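Local structure of uncharacterized protein (Leptotrichia buccalis, 3T8K) at residues Y114-K120 against L147-W153; A157-V161 against M173-I177. The protein is of unknown function but has an ankyrin-repeat fold and may therefore serve in protein-protein recognition, the usual role of such repeats. All blocks are in the same frame, centred on the assembly; numbering follows the deposited sequence.

In the fold
Both contacts lie toward the C-terminal end of an ankyrin-repeat stack of antiparallel helix pairs. They come in series along the chain. Contact 1 joins the loop between helices 90-102 and 129-140 to the loop between helices 129-140 and 157-162. Contact 2 then pairs helix 157-162 with helix 167-180, the last two helices of the chain. The centres are about 11 Å apart. Leu147 connects them: its CB lies 3.5 Å from CE of Met173, and its O is 3.2 Å from N of Leu158, a probable hydrogen bond. Lys120 also makes a cation-pi contact with Phe160. Contact 1 thus ties the last helix pair back to the preceding repeat, and Tyr114 and Trp153 reach the second subunit.

Contact 1: Y114-K120 against L147-W153; sequences YKIVVFK and LLIKDKW
Two loops of neighbouring ankyrin repeats lie side by side here, with no regular helix or strand. Tyr114 CA is 5.2 Å from Lys152 CA, and Lys115 CA is 4.6 Å from Asp151 CA. Lys115 has positive phi and psi (51/51) and forms a G1 beta bulge with Ile116 opposite Tyr111. Val117 to Lys120 is a type I turn.

Backbone bonding is sparse. Lys152 N donates to Tyr114 O at 3.1 Å, and Asp151 CA makes a CA-H...O contact with Lys115 O at 3.2 Å. Water 1 lies 2.8 Å from Lys115 O and 2.7 Å from Ile149 O.

The Tyr114 ring and the six-membered ring of Trp153 meet obliquely, centroids 5.0 Å apart and planes at 51°. Tyr114 OH hydrogen-bonds to Gly87 O, and Trp153 NE1 to Glu131 OE1, both of the second subunit, so this end belongs to the dimer interface. At the other end Phe119 CZ meets Leu147 CD2 at 4.2 Å.

Asp151, with chi1 p, forms an Asx turn: its OD1 accepts from Trp153 N at 2.7 Å. NZ of all-t Lys120 makes a long salt bridge of 3.9 Å to Asp151 OD2, and waters 2 and 3 bridge the same two atoms.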
# COMPACT_ATOMS: atom_id res chain seq x y z
N TYR A 114 -2.48 5.90 12.85
CA TYR A 114 -1.17 6.53 12.97
C TYR A 114 -1.29 8.02 13.32
O TYR A 114 -0.28 8.71 13.47
CB TYR A 114 -0.38 6.37 11.67
CG TYR A 114 0.18 4.98 11.44
CD1 TYR A 114 0.39 4.10 12.50
CD2 TYR A 114 0.49 4.54 10.16
CE1 TYR A 114 0.93 2.83 12.29
CE2 TYR A 114 1.02 3.27 9.94
CZ TYR A 114 1.24 2.43 11.00
OH TYR A 114 1.76 1.18 10.77
N LYS A 115 -2.52 8.49 13.45
CA LYS A 115 -2.82 9.90 13.72
C LYS A 115 -2.11 10.86 12.76
O LYS A 115 -1.48 11.83 13.20
CB LYS A 115 -2.51 10.27 15.18
CG LYS A 115 -3.71 10.87 15.90
CD LYS A 115 -3.30 11.84 17.00
CE LYS A 115 -2.60 11.14 18.15
NZ LYS A 115 -2.26 12.11 19.24
N ILE A 116 -2.24 10.60 11.46
CA ILE A 116 -1.59 11.40 10.43
C ILE A 116 -2.60 12.06 9.50
O ILE A 116 -3.70 11.55 9.31
CB ILE A 116 -0.64 10.54 9.56
CG1 ILE A 116 -1.41 9.40 8.88
CG2 ILE A 116 0.52 9.99 10.39
CD1 ILE A 116 -0.54 8.58 7.94
N VAL A 117 -2.23 13.20 8.91
CA VAL A 117 -3.10 13.77 7.88
C VAL A 117 -3.30 12.74 6.77
O VAL A 117 -2.41 11.93 6.48
CB VAL A 117 -2.58 15.09 7.31
CG1 VAL A 117 -2.62 16.18 8.39
CG2 VAL A 117 -1.16 14.93 6.75
N VAL A 118 -4.48 12.75 6.16
CA VAL A 118 -4.84 11.64 5.28
C VAL A 118 -4.08 11.71 3.96
O VAL A 118 -3.94 10.70 3.26
CB VAL A 118 -6.37 11.61 5.03
CG1 VAL A 118 -6.78 12.73 4.09
CG2 VAL A 118 -6.79 10.25 4.49
N PHE A 119 -3.56 12.90 3.65
CA PHE A 119 -2.78 13.14 2.43
C PHE A 119 -1.28 13.07 2.64
O PHE A 119 -0.50 13.47 1.78
CB PHE A 119 -3.14 14.50 1.81
CG PHE A 119 -3.24 15.61 2.81
CD1 PHE A 119 -2.13 16.36 3.16
CD2 PHE A 119 -4.45 15.88 3.43
CE1 PHE A 119 -2.23 17.37 4.10
CE2 PHE A 119 -4.56 16.88 4.37
CZ PHE A 119 -3.45 17.63 4.70
N LYS A 120 -0.84 12.53 3.78
CA LYS A 120 0.59 12.57 4.09
C LYS A 120 1.46 11.98 2.97
O LYS A 120 2.56 12.46 2.71
CB LYS A 120 0.89 11.87 5.41
CG LYS A 120 2.38 11.75 5.69
CD LYS A 120 2.63 11.44 7.16
CE LYS A 120 4.12 11.30 7.43
NZ LYS A 120 4.40 11.30 8.89
N LEU A 147 -2.78 20.45 10.67
CA LEU A 147 -1.36 20.48 10.29
C LEU A 147 -0.38 20.52 11.46
O LEU A 147 0.81 20.30 11.27
CB LEU A 147 -1.09 21.68 9.36
CG LEU A 147 -1.92 21.85 8.08
CD1 LEU A 147 -1.38 23.02 7.27
CD2 LEU A 147 -1.94 20.58 7.24
N LEU A 148 -0.88 20.78 12.67
CA LEU A 148 -0.02 20.96 13.85
C LEU A 148 -0.37 19.98 14.95
O LEU A 148 -0.14 20.24 16.13
CB LEU A 148 -0.13 22.39 14.38
CG LEU A 148 0.38 23.43 13.39
CD1 LEU A 148 0.11 24.84 13.91
CD2 LEU A 148 1.86 23.21 13.12
N ILE A 149 -0.94 18.85 14.56
CA ILE A 149 -1.30 17.81 15.50
C ILE A 149 -0.24 16.71 15.43
O ILE A 149 0.08 16.22 14.35
CB ILE A 149 -2.67 17.21 15.14
CG1 ILE A 149 -3.72 18.32 15.00
CG2 ILE A 149 -3.09 16.18 16.17
CD1 ILE A 149 -4.31 18.76 16.31
N LYS A 150 0.29 16.34 16.59
CA LYS A 150 1.31 15.30 16.69
C LYS A 150 0.76 13.94 16.29
O LYS A 150 -0.31 13.54 16.76
CB LYS A 150 1.82 15.20 18.13
CG LYS A 150 2.36 16.50 18.71
CD LYS A 150 3.77 16.78 18.22
CE LYS A 150 4.58 17.54 19.26
NZ LYS A 150 4.02 18.90 19.54
N ASP A 151 1.49 13.22 15.45
CA ASP A 151 1.08 11.87 15.09
C ASP A 151 1.40 10.91 16.23
O ASP A 151 1.81 11.35 17.31
CB ASP A 151 1.69 11.40 13.75
CG ASP A 151 3.21 11.18 13.82
OD1 ASP A 151 3.79 11.15 14.93
OD2 ASP A 151 3.82 11.01 12.75
N LYS A 152 1.20 9.62 15.98
CA LYS A 152 1.42 8.59 16.98
C LYS A 152 2.84 8.61 17.55
O LYS A 152 3.10 8.03 18.61
CB LYS A 152 1.11 7.22 16.37
CG LYS A 152 1.23 6.03 17.31
CD LYS A 152 1.02 4.73 16.55
CE LYS A 152 1.31 3.51 17.41
NZ LYS A 152 1.25 2.25 16.61
N TRP A 153 3.76 9.30 16.87
CA TRP A 153 5.15 9.33 17.33
C TRP A 153 5.69 10.72 17.63
O TRP A 153 6.90 10.89 17.83
CB TRP A 153 6.08 8.60 16.35
CG TRP A 153 5.66 7.19 16.10
CD1 TRP A 153 6.00 6.10 16.84
CD2 TRP A 153 4.81 6.73 15.05
NE1 TRP A 153 5.40 4.98 16.31
CE2 TRP A 153 4.67 5.34 15.22
CE3 TRP A 153 4.15 7.35 13.99
CZ2 TRP A 153 3.90 4.57 14.36
CZ3 TRP A 153 3.39 6.59 13.14
CH2 TRP A 153 3.27 5.21 13.33
O HOH W 1 -0.47 14.32 12.55
O HOH W 2 3.84 9.17 10.58
O HOH W 3 3.16 13.29 10.68

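Contact 2: A157-V161 against M173-I177; sequences ALEFV and MEDYI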
# COMPACT_ATOMS: atom_id res chain seq x y z
N ALA A 157 2.29 17.23 10.78
CA ALA A 157 2.38 17.25 9.33
C ALA A 157 3.38 18.30 8.87
O ALA A 157 4.15 18.08 7.93
CB ALA A 157 1.00 17.49 8.71
N LEU A 158 3.37 19.46 9.52
CA LEU A 158 4.30 20.52 9.15
C LEU A 158 5.74 20.02 9.33
O LEU A 158 6.58 20.16 8.43
CB LEU A 158 4.07 21.79 9.98
CG LEU A 158 5.05 22.94 9.71
CD1 LEU A 158 4.88 23.49 8.30
CD2 LEU A 158 4.91 24.06 10.74
N GLU A 159 6.02 19.42 10.48
CA GLU A 159 7.36 18.91 10.76
C GLU A 159 7.85 17.92 9.70
O GLU A 159 9.02 17.95 9.32
CB GLU A 159 7.41 18.32 12.18
CG GLU A 159 7.39 19.41 13.26
CD GLU A 159 6.91 18.92 14.63
OE1 GLU A 159 6.84 19.76 15.56
OE2 GLU A 159 6.61 17.71 14.79
N PHE A 160 6.94 17.07 9.21
CA PHE A 160 7.26 16.09 8.17
C PHE A 160 7.61 16.75 6.84
O PHE A 160 8.59 16.38 6.19
CB PHE A 160 6.07 15.13 7.95
CG PHE A 160 6.27 14.12 6.85
CD1 PHE A 160 7.21 13.10 6.98
CD2 PHE A 160 5.49 14.16 5.70
CE1 PHE A 160 7.39 12.16 5.97
CE2 PHE A 160 5.66 13.22 4.69
CZ PHE A 160 6.60 12.21 4.82
N VAL A 161 6.80 17.71 6.43
CA VAL A 161 7.01 18.37 5.16
C VAL A 161 8.31 19.17 5.17
O VAL A 161 9.02 19.23 4.17
CB VAL A 161 5.80 19.26 4.79
CG1 VAL A 161 6.09 20.08 3.54
CG2 VAL A 161 4.55 18.39 4.59
N MSE A 173 1.77 25.38 3.25
CA MSE A 173 1.34 25.00 4.59
C MSE A 173 1.58 26.14 5.58
O MSE A 173 0.74 26.40 6.44
CB MSE A 173 2.07 23.76 5.09
CG MSE A 173 1.48 22.45 4.64
SE MSE A 173 2.42 21.04 5.61
CE MSE A 173 1.74 21.35 7.38
N GLU A 174 2.73 26.80 5.47
CA GLU A 174 3.00 27.95 6.33
C GLU A 174 1.97 29.04 6.09
O GLU A 174 1.51 29.70 7.03
CB GLU A 174 4.44 28.46 6.13
CG GLU A 174 5.49 27.56 6.77
CD GLU A 174 6.90 27.85 6.28
OE1 GLU A 174 7.06 28.77 5.45
OE2 GLU A 174 7.84 27.16 6.73
N ASP A 175 1.59 29.23 4.83
CA ASP A 175 0.58 30.24 4.50
C ASP A 175 -0.77 29.88 5.12
O ASP A 175 -1.51 30.75 5.58
CB ASP A 175 0.41 30.39 2.98
CG ASP A 175 1.57 31.11 2.30
OD1 ASP A 175 2.45 31.67 3.00
OD2 ASP A 175 1.58 31.11 1.05
N TYR A 176 -1.09 28.59 5.10
CA TYR A 176 -2.38 28.10 5.61
C TYR A 176 -2.42 28.32 7.12
O TYR A 176 -3.41 28.79 7.67
CB TYR A 176 -2.51 26.61 5.29
CG TYR A 176 -3.83 25.97 5.66
CD1 TYR A 176 -4.83 25.81 4.71
CD2 TYR A 176 -4.07 25.51 6.95
CE1 TYR A 176 -6.04 25.22 5.04
CE2 TYR A 176 -5.27 24.92 7.29
CZ TYR A 176 -6.26 24.77 6.32
OH TYR A 176 -7.47 24.18 6.63
N ILE A 177 -1.33 27.97 7.78
CA ILE A 177 -1.22 28.16 9.22
C ILE A 177 -1.34 29.64 9.63
O ILE A 177 -1.96 29.95 10.64
CB ILE A 177 0.09 27.54 9.75
CG1 ILE A 177 -0.05 26.01 9.76
CG2 ILE A 177 0.42 28.06 11.14
CD1 ILE A 177 1.25 25.26 9.70
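Met173, a selenomethionine, lays its side chain against helix 157-162 and overlaps Leu158. Met173 CE is 3.2 Å from Leu158 CA and 3.5 Å from Leu158 CB. The two helices form the antiparallel pair of the last ankyrin-type repeat. The axes of the short segments run at 155° to each other and come no closer than 11.4 Å. That is a wide spacing, and side chains have to bridge it. The nearest CA atoms, those of Leu158 and Met173, are still 7.0 Å apart.

No hydrogen bond crosses between the segments; the contact is apolar packing. Met173 points toward the partner helix, and its CE also reaches Ala157 CB at 4.1 Å. One turn further along its helix, Ile177 points the same way and brings CD1 to 4.0 Å from Leu158 CD2. Leu158 thus meets residues from successive turns of helix 167-180. Glu174 adds a looser contact at the exposed margin.

Other parts of the fold close in around the pair. Phe140 of helix 129-140 and Leu147 pack on Met173, which ties the last repeat to the one before it. Phe123 and Leu170 pack on Val161. Across the pair, Val161 CG2 lies 3.5 Å from SE of Met173.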